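Local coordinates for membrane protein (Acinetobacter baumannii AB307-0294, PDB 5DL5), which forms an outer-membrane beta-barrel of the OprD porin family that probably lets small solutes, and probably some antibiotics, pass into the periplasm, at residues Leu395-Ser400 with Asn417-Phe422; Leu351-Ala356 with Phe377-Lys382; Gly37-Asp42 with Ala90-Ile95. All blocks are in the same frame, centred on the assembly; numbering follows the deposited sequence.

Contact 1: residues Leu395-Ser400 with Asn417-Phe422; sequences LRIRNS and NEWRIF. With C8E ((hydroxyethyloxy)tri(ethyloxy)octane), chain B.
Opposite first torsions bring two arginines of this antiparallel beta hairpin in an OprD-family porin barrel face to face. Arg398 holds CG in the crowded position between backbone N and carbonyl carbon (chi1 72°) and bends at chi3, whereas Arg420 puts CG anti to its carbonyl carbon (chi1 -47°) and runs extended to NE. Their guanidinium groups consequently stack on the inner face of the wall, planes 10° apart and centres 3.6 Å apart, consistent with the basic lining of OprD-type channels. The like charges are probably eased by Glu418, whose OE1 takes a hydrogen bond of 3.0 Å from Arg420 NH2 within a salt bridge, while its OE2 is paired with Arg41. Detergent enters at the guanidinium edge, where C8E O21 accepts a nearly straight bond of 2.7 Å from Arg420 NH2. On the same face Arg396, salt-bridged to Asp424, lays its guanidinium over Phe422 CB. Backbone hydrogen-bond pairs join Arg396 with Phe422, Arg398 with Arg420 and Ser400 with Glu418. On the outer face, Ile397 CG2 meets the indole edge at Trp419 CZ3. Asn399 CB lies over the indole, 3.8 Å from the centroid of the Trp419 six-membered ring.

Contact 2: residues Leu351-Ala356 with Phe377-Lys382; sequences LNWTTA and FFNQVK
Two donors from residues 351-356 converge on a single amide oxygen, Asn379 OD1, in this antiparallel beta hairpin of the porin barrel. Trp353 NE1 reaches it at 3.1 Å in the carbonyl plane, on a lone pair, and the indole and amide planes are only 8° apart, so the tryptophan edge and the amide are nearly coplanar. Thr355 OG1 donates to the same Asn379 OD1 over 2.7 Å, but from above the carbonyl plane, 47° out of it. The torsions allow this: Thr355 OG1 and Trp353 CG both stand anti to their backbone N, while Asn379 CG lies anti to its carbonyl carbon. Two bonds to one oxygen would hold the amide's orientation.

Beneath this cluster, backbone hydrogen bonds pair Asn352 with Lys382, Thr354 with Gln380 and Ala356 with Phe378; the straightest, Phe378 N to Ala356 O, measures 2.9 Å with an angle of 177° at the hydrogen. Packing extends along the face of Trp353 and Asn379, the outer surface of the barrel wall. Val381 offers one methyl to each neighbour: CG1 lies 3.6 Å from Leu351 CD1, and CG2 approaches Trp353 CD1. On the inner face, Thr354 turns OG1 to Asn339 of strand 332-341 and sets CG2 in the plane of the Phe378 ring, at its edge; that ring also meets Tyr322. At the hairpin's Phe377 end, Asn379 ND2 sits 3.2 Å above the Phe377 ring plane, offset toward the rim, and Phe377 CE1 lies 3.2 Å from Thr355 OG1.

Contact 3: residues Gly37-Asp42 with Ala90-Ile95; sequences GYLTRD and AGNQMI. With C8E ((hydroxyethyloxy)tri(ethyloxy)octane), chain B.
Arg41 and Asn92 reach toward each other tip to tip, yet they meet without a hydrogen bond: the amide oxygen, Asn92 OD1, sits over one face of the Arg41 guanidinium, near its rim, 3.3 Å from NH1, with the two flat groups 35° apart. An extended chain from CG to NE brings the arginine head there. The N-H groups of Arg41 are turned instead to the detergent and to a carboxylate, NH1 donating to C8E O15 at 2.9 Å and NH2 to C8E O18, while NE belongs to a salt bridge with Glu418. Asn92 also binds the same C8E molecule, through its backbone N to O9, so the detergent chain spans the two segments.

Leu39 crosses Asn92 and Met94 obliquely. Its CD2 lies 3.5 Å from Asn92 ND2, and its CB meets the methionine methyl, Met94 CE, at 3.9 Å. Bends at chi2 and chi3 curl the Met94 chain so that CE also lies against the backbone at Gly37 and Tyr38. A water completes the join, donating to Leu39 O and accepting from Asn92 ND2 at 2.7 Å; that amide nitrogen is hydrogen-bonded to Thr50 as well.

Residues Gly91 to Met94 make a type I' beta turn, closed by Met94 N bonding to Gly91 O. The turn belongs to the loop between strands 70-83 and 106-118, which here lies inside the barrel, and it packs on the inner side of strand 29-43, itself flanked by strands 50-62 and 416-428.

Contacts 1 and 2 each pair the two strands of a hairpin in the barrel wall, and strands 371-384 and 394-404 lie side by side to join them; contact 3 instead packs a loop turn against strand 29-43, the wall neighbour of strand 416-428. Contact 2 is largely on the surface, contact 1 partly buried and contact 3 buried. Contact 2 centres on neutral hydrogen bonds about an asparagine, contact 1 on clustered arginines and a glutamate, and contact 3 on an arginine and an asparagine sharing detergent, a leucine-methionine patch and a bridging water. The Glu418-Arg41 salt bridge and a shared C8E tie contacts 1 and 3 together; contacts 2 and 3 do not touch.

Contact 1: residues Leu395-Ser400 with Asn417-Phe422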
loop_
_atom_site.group_PDB
_atom_site.type_symbol
_atom_site.label_atom_id
_atom_site.label_comp_id
_atom_site.label_asym_id
_atom_site.label_seq_id
_atom_site.Cartn_x
_atom_site.Cartn_y
_atom_site.Cartn_z
ATOM N N LEU A 395 -12.527 14.316 3.406
ATOM C CA LEU A 395 -11.853 15.018 2.334
ATOM C C LEU A 395 -10.359 15.130 2.675
ATOM O O LEU A 395 -10.034 15.481 3.799
ATOM C CB LEU A 395 -12.598 16.280 2.085
ATOM C CG LEU A 395 -11.892 17.230 1.115
ATOM C CD1 LEU A 395 -11.949 16.585 -0.281
ATOM C CD2 LEU A 395 -12.556 18.552 1.120
ATOM N N ARG A 396 -9.452 14.717 1.765
ATOM C CA ARG A 396 -7.982 14.673 1.977
ATOM C C ARG A 396 -7.479 15.520 0.857
ATOM O O ARG A 396 -7.840 15.256 -0.312
ATOM C CB ARG A 396 -7.365 13.326 1.648
ATOM C CG ARG A 396 -7.540 12.385 2.739
ATOM C CD ARG A 396 -6.702 11.119 2.645
ATOM N NE ARG A 396 -6.697 10.402 1.373
ATOM C CZ ARG A 396 -7.640 9.613 0.841
ATOM N NH1 ARG A 396 -8.855 9.497 1.338
ATOM N NH2 ARG A 396 -7.377 8.964 -0.285
ATOM N N ILE A 397 -6.677 16.530 1.169
ATOM C CA ILE A 397 -6.037 17.381 0.203
ATOM C C ILE A 397 -4.548 17.276 0.556
ATOM O O ILE A 397 -4.172 17.521 1.677
ATOM C CB ILE A 397 -6.403 18.863 0.277
ATOM C CG1 ILE A 397 -7.813 19.130 -0.134
ATOM C CG2 ILE A 397 -5.518 19.653 -0.676
ATOM C CD1 ILE A 397 -8.814 18.502 0.800
ATOM N N ARG A 398 -3.722 16.914 -0.395
ATOM C CA ARG A 398 -2.348 16.709 -0.116
ATOM C C ARG A 398 -1.479 17.208 -1.250
ATOM O O ARG A 398 -1.866 17.183 -2.434
ATOM C CB ARG A 398 -2.049 15.266 0.264
ATOM C CG ARG A 398 -2.093 14.241 -0.776
ATOM C CD ARG A 398 -1.711 12.827 -0.315
ATOM N NE ARG A 398 -0.407 12.420 -0.834
ATOM C CZ ARG A 398 0.137 11.215 -0.612
ATOM N NH1 ARG A 398 -0.506 10.306 0.108
ATOM N NH2 ARG A 398 1.364 10.968 -0.992
ATOM N N ASN A 399 -0.323 17.727 -0.871
ATOM C CA ASN A 399 0.659 18.238 -1.823
ATOM C C ASN A 399 2.098 17.816 -1.458
ATOM O O ASN A 399 2.475 17.774 -0.247
ATOM C CB ASN A 399 0.574 19.741 -1.836
ATOM C CG ASN A 399 1.693 20.386 -2.677
ATOM O OD1 ASN A 399 2.683 20.951 -2.149
ATOM N ND2 ASN A 399 1.548 20.308 -3.967
ATOM N N SER A 400 2.863 17.474 -2.505
ATOM C CA SER A 400 4.278 17.166 -2.432
ATOM C C SER A 400 5.060 18.053 -3.346
ATOM O O SER A 400 4.770 18.153 -4.583
ATOM C CB SER A 400 4.546 15.731 -2.780
ATOM O OG SER A 400 4.125 14.993 -1.698
ATOM N N ASN A 417 5.761 18.787 -8.600
ATOM C CA ASN A 417 4.793 19.334 -7.723
ATOM C C ASN A 417 3.562 18.445 -7.957
ATOM O O ASN A 417 2.947 18.510 -9.029
ATOM C CB ASN A 417 4.521 20.819 -8.127
ATOM C CG ASN A 417 5.850 21.680 -8.127
ATOM O OD1 ASN A 417 6.889 21.306 -7.545
ATOM N ND2 ASN A 417 5.818 22.817 -8.814
ATOM N N GLU A 418 3.128 17.797 -6.931
ATOM C CA GLU A 418 2.049 16.820 -6.984
ATOM C C GLU A 418 0.921 17.347 -6.143
ATOM O O GLU A 418 1.157 17.804 -5.038
ATOM C CB GLU A 418 2.410 15.468 -6.400
ATOM C CG GLU A 418 1.216 14.464 -6.441
ATOM C CD GLU A 418 1.510 13.028 -5.954
ATOM O OE1 GLU A 418 1.714 12.821 -4.794
ATOM O OE2 GLU A 418 1.470 12.061 -6.750
ATOM N N TRP A 419 -0.295 17.261 -6.639
ATOM C CA TRP A 419 -1.479 17.418 -5.748
ATOM C C TRP A 419 -2.358 16.179 -5.828
ATOM O O TRP A 419 -2.568 15.686 -6.970
ATOM C CB TRP A 419 -2.348 18.545 -6.219
ATOM C CG TRP A 419 -1.797 19.867 -5.893
ATOM C CD1 TRP A 419 -1.018 20.627 -6.700
ATOM C CD2 TRP A 419 -2.064 20.660 -4.718
ATOM N NE1 TRP A 419 -0.725 21.781 -6.088
ATOM C CE2 TRP A 419 -1.345 21.857 -4.873
ATOM C CE3 TRP A 419 -2.826 20.466 -3.556
ATOM C CZ2 TRP A 419 -1.370 22.892 -3.915
ATOM C CZ3 TRP A 419 -2.808 21.459 -2.559
ATOM C CH2 TRP A 419 -2.078 22.665 -2.754
ATOM N N ARG A 420 -2.959 15.812 -4.702
ATOM C CA ARG A 420 -3.976 14.734 -4.637
ATOM C C ARG A 420 -5.103 15.182 -3.797
ATOM O O ARG A 420 -4.915 15.712 -2.700
ATOM C CB ARG A 420 -3.547 13.398 -4.063
ATOM C CG ARG A 420 -2.265 12.860 -4.570
ATOM C CD ARG A 420 -2.008 11.456 -3.980
ATOM N NE ARG A 420 -0.679 11.106 -4.388
ATOM C CZ ARG A 420 0.014 10.033 -3.942
ATOM N NH1 ARG A 420 -0.529 9.078 -3.151
ATOM N NH2 ARG A 420 1.261 9.917 -4.319
ATOM N N ILE A 421 -6.316 14.978 -4.323
ATOM C CA ILE A 421 -7.482 15.266 -3.561
ATOM C C ILE A 421 -8.443 14.049 -3.683
ATOM O O ILE A 421 -8.721 13.606 -4.883
ATOM C CB ILE A 421 -8.163 16.511 -4.106
ATOM C CG1 ILE A 421 -7.170 17.681 -4.131
ATOM C CG2 ILE A 421 -9.416 16.833 -3.315
ATOM C CD1 ILE A 421 -7.667 18.883 -4.840
ATOM N N PHE A 422 -9.044 13.646 -2.530
ATOM C CA PHE A 422 -9.922 12.508 -2.473
ATOM C C PHE A 422 -11.061 12.832 -1.561
ATOM O O PHE A 422 -10.839 13.174 -0.428
ATOM C CB PHE A 422 -9.173 11.261 -1.946
ATOM C CG PHE A 422 -8.247 10.649 -2.968
ATOM C CD1 PHE A 422 -8.765 9.822 -4.021
ATOM C CD2 PHE A 422 -6.871 10.854 -2.898
ATOM C CE1 PHE A 422 -7.924 9.248 -4.977
ATOM C CE2 PHE A 422 -6.030 10.274 -3.890
ATOM C CZ PHE A 422 -6.587 9.511 -4.965
HETATM C C6 C8E B . 1.285 3.355 -16.818
HETATM C C7 C8E B . 0.858 4.732 -16.235
HETATM C C8 C8E B . 1.918 5.858 -16.285
HETATM O O9 C8E B . 1.892 6.790 -15.145
HETATM C C10 C8E B . 3.177 6.749 -14.531
HETATM C C11 C8E B . 3.240 5.588 -13.524
HETATM O O12 C8E B . 4.260 5.781 -12.568
HETATM C C13 C8E B . 4.142 6.917 -11.700
HETATM C C14 C8E B . 3.481 6.532 -10.403
HETATM O O15 C8E B . 4.183 6.952 -9.236
HETATM C C16 C8E B . 5.556 6.568 -9.072
HETATM C C17 C8E B . 5.723 6.398 -7.563
HETATM O O18 C8E B . 4.752 7.299 -6.948
HETATM C C19 C8E B . 4.138 6.802 -5.751
HETATM C C20 C8E B . 3.274 7.902 -5.158
HETATM O O21 C8E B . 2.777 7.716 -3.801
#

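Contact 2: residues Leu351-Ala356 with Phe377-Lys382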
loop_
_atom_site.group_PDB
_atom_site.type_symbol
_atom_site.label_atom_id
_atom_site.label_comp_id
_atom_site.label_asym_id
_atom_site.label_seq_id
_atom_site.Cartn_x
_atom_site.Cartn_y
_atom_site.Cartn_z
ATOM N N LEU A 351 -10.655 17.743 11.948
ATOM C CA LEU A 351 -9.655 18.363 11.041
ATOM C C LEU A 351 -8.256 18.040 11.540
ATOM O O LEU A 351 -7.995 18.217 12.728
ATOM C CB LEU A 351 -9.883 19.885 10.957
ATOM C CG LEU A 351 -8.913 20.663 10.066
ATOM C CD1 LEU A 351 -9.170 20.368 8.623
ATOM C CD2 LEU A 351 -9.061 22.164 10.257
ATOM N N ASN A 352 -7.391 17.500 10.659
ATOM C CA ASN A 352 -6.006 17.115 10.966
ATOM C C ASN A 352 -5.053 17.658 9.914
ATOM O O ASN A 352 -5.405 17.737 8.711
ATOM C CB ASN A 352 -5.801 15.567 10.964
ATOM C CG ASN A 352 -6.621 14.864 12.026
ATOM O OD1 ASN A 352 -7.314 13.896 11.727
ATOM N ND2 ASN A 352 -6.531 15.310 13.264
ATOM N N TRP A 353 -3.827 17.960 10.325
ATOM C CA TRP A 353 -2.795 18.478 9.397
ATOM C C TRP A 353 -1.499 17.703 9.668
ATOM O O TRP A 353 -1.118 17.534 10.850
ATOM C CB TRP A 353 -2.630 19.995 9.561
ATOM C CG TRP A 353 -1.409 20.571 8.862
ATOM C CD1 TRP A 353 -1.034 20.355 7.561
ATOM C CD2 TRP A 353 -0.408 21.460 9.405
ATOM N NE1 TRP A 353 0.096 21.040 7.272
ATOM C CE2 TRP A 353 0.506 21.735 8.375
ATOM C CE3 TRP A 353 -0.230 22.084 10.654
ATOM C CZ2 TRP A 353 1.670 22.551 8.560
ATOM C CZ3 TRP A 353 0.937 22.905 10.855
ATOM C CH2 TRP A 353 1.859 23.117 9.801
ATOM N N THR A 354 -0.867 17.249 8.604
ATOM C CA THR A 354 0.406 16.568 8.649
ATOM C C THR A 354 1.354 17.328 7.745
ATOM O O THR A 354 0.975 17.722 6.582
ATOM C CB THR A 354 0.329 15.086 8.155
ATOM O OG1 THR A 354 -0.262 14.333 9.172
ATOM C CG2 THR A 354 1.771 14.476 8.029
ATOM N N THR A 355 2.542 17.629 8.274
ATOM C CA THR A 355 3.594 18.229 7.417
ATOM C C THR A 355 4.830 17.356 7.659
ATOM O O THR A 355 5.055 16.894 8.778
ATOM C CB THR A 355 3.752 19.761 7.626
ATOM O OG1 THR A 355 4.581 20.320 6.601
ATOM C CG2 THR A 355 4.419 20.088 8.931
ATOM N N ALA A 356 5.622 17.137 6.618
ATOM C CA ALA A 356 6.797 16.356 6.736
ATOM C C ALA A 356 7.841 16.783 5.712
ATOM O O ALA A 356 7.527 17.356 4.644
ATOM C CB ALA A 356 6.441 14.864 6.510
ATOM N N PHE A 377 9.032 17.674 0.415
ATOM C CA PHE A 377 8.189 18.440 1.365
ATOM C C PHE A 377 6.673 18.102 1.151
ATOM O O PHE A 377 6.098 18.313 0.057
ATOM C CB PHE A 377 8.401 19.965 1.247
ATOM C CG PHE A 377 7.664 20.775 2.330
ATOM C CD1 PHE A 377 7.668 20.376 3.693
ATOM C CD2 PHE A 377 6.930 21.980 2.005
ATOM C CE1 PHE A 377 6.983 21.130 4.668
ATOM C CE2 PHE A 377 6.279 22.741 2.994
ATOM C CZ PHE A 377 6.304 22.334 4.304
ATOM N N PHE A 378 6.070 17.521 2.175
ATOM C CA PHE A 378 4.693 16.982 2.068
ATOM C C PHE A 378 3.754 17.740 3.025
ATOM O O PHE A 378 4.150 18.022 4.219
ATOM C CB PHE A 378 4.797 15.500 2.495
ATOM C CG PHE A 378 3.426 14.826 2.677
ATOM C CD1 PHE A 378 2.747 14.330 1.553
ATOM C CD2 PHE A 378 2.836 14.701 3.920
ATOM C CE1 PHE A 378 1.492 13.692 1.719
ATOM C CE2 PHE A 378 1.549 14.156 4.068
ATOM C CZ PHE A 378 0.911 13.607 2.989
ATOM N N ASN A 379 2.535 18.067 2.574
ATOM C CA ASN A 379 1.501 18.552 3.453
ATOM C C ASN A 379 0.203 17.841 3.127
ATOM O O ASN A 379 -0.115 17.629 1.934
ATOM C CB ASN A 379 1.309 20.034 3.338
ATOM C CG ASN A 379 2.441 20.797 3.983
ATOM O OD1 ASN A 379 2.393 21.091 5.160
ATOM N ND2 ASN A 379 3.518 21.059 3.202
ATOM N N GLN A 380 -0.509 17.460 4.170
ATOM C CA GLN A 380 -1.843 16.958 3.998
ATOM C C GLN A 380 -2.758 17.557 5.021
ATOM O O GLN A 380 -2.446 17.612 6.176
ATOM C CB GLN A 380 -1.888 15.405 4.085
ATOM C CG GLN A 380 -3.317 14.894 3.986
ATOM C CD GLN A 380 -3.344 13.382 3.789
ATOM O OE1 GLN A 380 -3.032 12.857 2.728
ATOM N NE2 GLN A 380 -3.678 12.687 4.827
ATOM N N VAL A 381 -3.873 18.061 4.564
ATOM C CA VAL A 381 -4.970 18.380 5.419
ATOM C C VAL A 381 -6.112 17.403 5.144
ATOM O O VAL A 381 -6.470 17.102 3.963
ATOM C CB VAL A 381 -5.472 19.788 5.165
ATOM C CG1 VAL A 381 -6.766 20.054 5.944
ATOM C CG2 VAL A 381 -4.416 20.804 5.551
ATOM N N LYS A 382 -6.699 16.954 6.221
ATOM C CA LYS A 382 -7.789 16.012 6.148
ATOM C C LYS A 382 -8.918 16.436 7.055
ATOM O O LYS A 382 -8.654 16.862 8.219
ATOM C CB LYS A 382 -7.293 14.609 6.542
ATOM C CG LYS A 382 -8.446 13.603 6.419
ATOM C CD LYS A 382 -8.034 12.126 6.398
ATOM C CE LYS A 382 -9.254 11.379 5.907
ATOM N NZ LYS A 382 -8.957 9.950 5.769
#

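Contact 3: residues Gly37-Asp42 with Ala90-Ile95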
loop_
_atom_site.group_PDB
_atom_site.type_symbol
_atom_site.label_atom_id
_atom_site.label_comp_id
_atom_site.label_asym_id
_atom_site.label_seq_id
_atom_site.Cartn_x
_atom_site.Cartn_y
_atom_site.Cartn_z
ATOM N N GLY A 37 -11.682 11.106 -7.001
ATOM C CA GLY A 37 -10.245 11.488 -6.952
ATOM C C GLY A 37 -9.695 12.350 -8.068
ATOM O O GLY A 37 -10.195 12.400 -9.177
ATOM N N TYR A 38 -8.597 12.995 -7.730
ATOM C CA TYR A 38 -7.891 13.969 -8.518
ATOM C C TYR A 38 -6.434 13.777 -8.161
ATOM O O TYR A 38 -6.099 13.863 -6.951
ATOM C CB TYR A 38 -8.302 15.301 -7.973
ATOM C CG TYR A 38 -7.681 16.510 -8.622
ATOM C CD1 TYR A 38 -6.442 17.003 -8.216
ATOM C CD2 TYR A 38 -8.363 17.220 -9.602
ATOM C CE1 TYR A 38 -5.882 18.133 -8.801
ATOM C CE2 TYR A 38 -7.797 18.349 -10.202
ATOM C CZ TYR A 38 -6.553 18.781 -9.783
ATOM O OH TYR A 38 -6.020 19.880 -10.395
ATOM N N LEU A 39 -5.567 13.535 -9.149
ATOM C CA LEU A 39 -4.147 13.433 -8.907
ATOM C C LEU A 39 -3.449 14.046 -10.117
ATOM O O LEU A 39 -3.645 13.620 -11.258
ATOM C CB LEU A 39 -3.750 11.958 -8.720
ATOM C CG LEU A 39 -2.348 11.615 -8.200
ATOM C CD1 LEU A 39 -2.251 10.134 -7.640
ATOM C CD2 LEU A 39 -1.276 11.952 -9.196
ATOM N N THR A 40 -2.645 15.061 -9.862
ATOM C CA THR A 40 -1.851 15.690 -10.896
ATOM C C THR A 40 -0.383 15.794 -10.463
ATOM O O THR A 40 -0.053 16.095 -9.297
ATOM C CB THR A 40 -2.348 17.160 -11.177
ATOM O OG1 THR A 40 -2.066 17.987 -10.049
ATOM C CG2 THR A 40 -3.871 17.240 -11.498
ATOM N N ARG A 41 0.506 15.669 -11.423
ATOM C CA ARG A 41 1.968 15.860 -11.259
ATOM C C ARG A 41 2.468 16.775 -12.393
ATOM O O ARG A 41 2.365 16.411 -13.608
ATOM C CB ARG A 41 2.638 14.532 -11.468
ATOM C CG ARG A 41 2.361 13.571 -10.319
ATOM C CD ARG A 41 3.430 12.458 -10.115
ATOM N NE ARG A 41 2.935 11.599 -9.034
ATOM C CZ ARG A 41 3.397 10.400 -8.722
ATOM N NH1 ARG A 41 4.327 9.872 -9.409
ATOM N NH2 ARG A 41 2.875 9.727 -7.742
ATOM N N ASP A 42 2.955 17.967 -12.000
ATOM C CA ASP A 42 3.563 18.940 -12.891
ATOM C C ASP A 42 5.046 18.745 -12.855
ATOM O O ASP A 42 5.656 18.823 -11.784
ATOM C CB ASP A 42 3.205 20.344 -12.430
ATOM C CG ASP A 42 1.676 20.583 -12.486
ATOM O OD1 ASP A 42 0.905 19.740 -13.023
ATOM O OD2 ASP A 42 1.197 21.597 -11.948
ATOM N N ALA A 90 -3.720 10.918 -18.288
ATOM C CA ALA A 90 -3.868 10.157 -17.113
ATOM C C ALA A 90 -2.594 9.269 -16.712
ATOM O O ALA A 90 -1.868 8.880 -17.546
ATOM C CB ALA A 90 -5.047 9.248 -17.255
ATOM N N GLY A 91 -2.476 8.822 -15.473
ATOM C CA GLY A 91 -1.325 8.037 -15.102
ATOM C C GLY A 91 -1.391 7.758 -13.634
ATOM O O GLY A 91 -2.421 7.998 -12.993
ATOM N N ASN A 92 -0.290 7.218 -13.121
ATOM C CA ASN A 92 -0.127 7.037 -11.709
ATOM C C ASN A 92 -1.119 6.048 -11.201
ATOM O O ASN A 92 -1.599 6.181 -10.145
ATOM C CB ASN A 92 -0.173 8.377 -10.960
ATOM C CG ASN A 92 0.727 9.393 -11.585
ATOM O OD1 ASN A 92 2.027 9.226 -11.741
ATOM N ND2 ASN A 92 0.123 10.397 -12.064
ATOM N N GLN A 93 -1.445 5.064 -12.025
ATOM C CA GLN A 93 -2.346 4.009 -11.663
ATOM C C GLN A 93 -3.751 4.424 -11.222
ATOM O O GLN A 93 -4.384 3.687 -10.483
ATOM C CB GLN A 93 -1.664 3.074 -10.603
ATOM C CG GLN A 93 -0.445 2.438 -11.149
ATOM C CD GLN A 93 0.785 3.342 -11.328
ATOM O OE1 GLN A 93 1.197 4.193 -10.463
ATOM N NE2 GLN A 93 1.342 3.208 -12.526
ATOM N N MET A 94 -4.246 5.545 -11.766
ATOM C CA MET A 94 -5.579 6.101 -11.467
ATOM C C MET A 94 -6.684 5.587 -12.411
ATOM O O MET A 94 -7.794 5.274 -11.946
ATOM C CB MET A 94 -5.520 7.609 -11.584
ATOM C CG MET A 94 -4.770 8.301 -10.473
ATOM S SD MET A 94 -5.682 8.328 -8.871
ATOM C CE MET A 94 -6.896 9.617 -9.139
ATOM N N ILE A 95 -6.350 5.412 -13.693
ATOM C CA ILE A 95 -7.337 5.145 -14.735
ATOM C C ILE A 95 -6.762 4.156 -15.739
ATOM O O ILE A 95 -5.694 4.423 -16.280
ATOM C CB ILE A 95 -7.769 6.474 -15.465
ATOM C CG1 ILE A 95 -8.429 7.416 -14.435
ATOM C CG2 ILE A 95 -8.764 6.168 -16.526
ATOM C CD1 ILE A 95 -8.630 8.831 -15.043
HETATM C C6 C8E B . 1.285 3.355 -16.818
HETATM C C7 C8E B . 0.858 4.732 -16.235
HETATM C C8 C8E B . 1.918 5.858 -16.285
HETATM O O9 C8E B . 1.892 6.790 -15.145
HETATM C C10 C8E B . 3.177 6.749 -14.531
HETATM C C11 C8E B . 3.240 5.588 -13.524
HETATM O O12 C8E B . 4.260 5.781 -12.568
HETATM C C13 C8E B . 4.142 6.917 -11.700
HETATM C C14 C8E B . 3.481 6.532 -10.403
HETATM O O15 C8E B . 4.183 6.952 -9.236
HETATM C C16 C8E B . 5.556 6.568 -9.072
HETATM C C17 C8E B . 5.723 6.398 -7.563
HETATM O O18 C8E B . 4.752 7.299 -6.948
HETATM C C19 C8E B . 4.138 6.802 -5.751
HETATM C C20 C8E B . 3.274 7.902 -5.158
HETATM O O21 C8E B . 2.777 7.716 -3.801
HETATM O O HOH W 1 -2.412 11.329 -12.570
#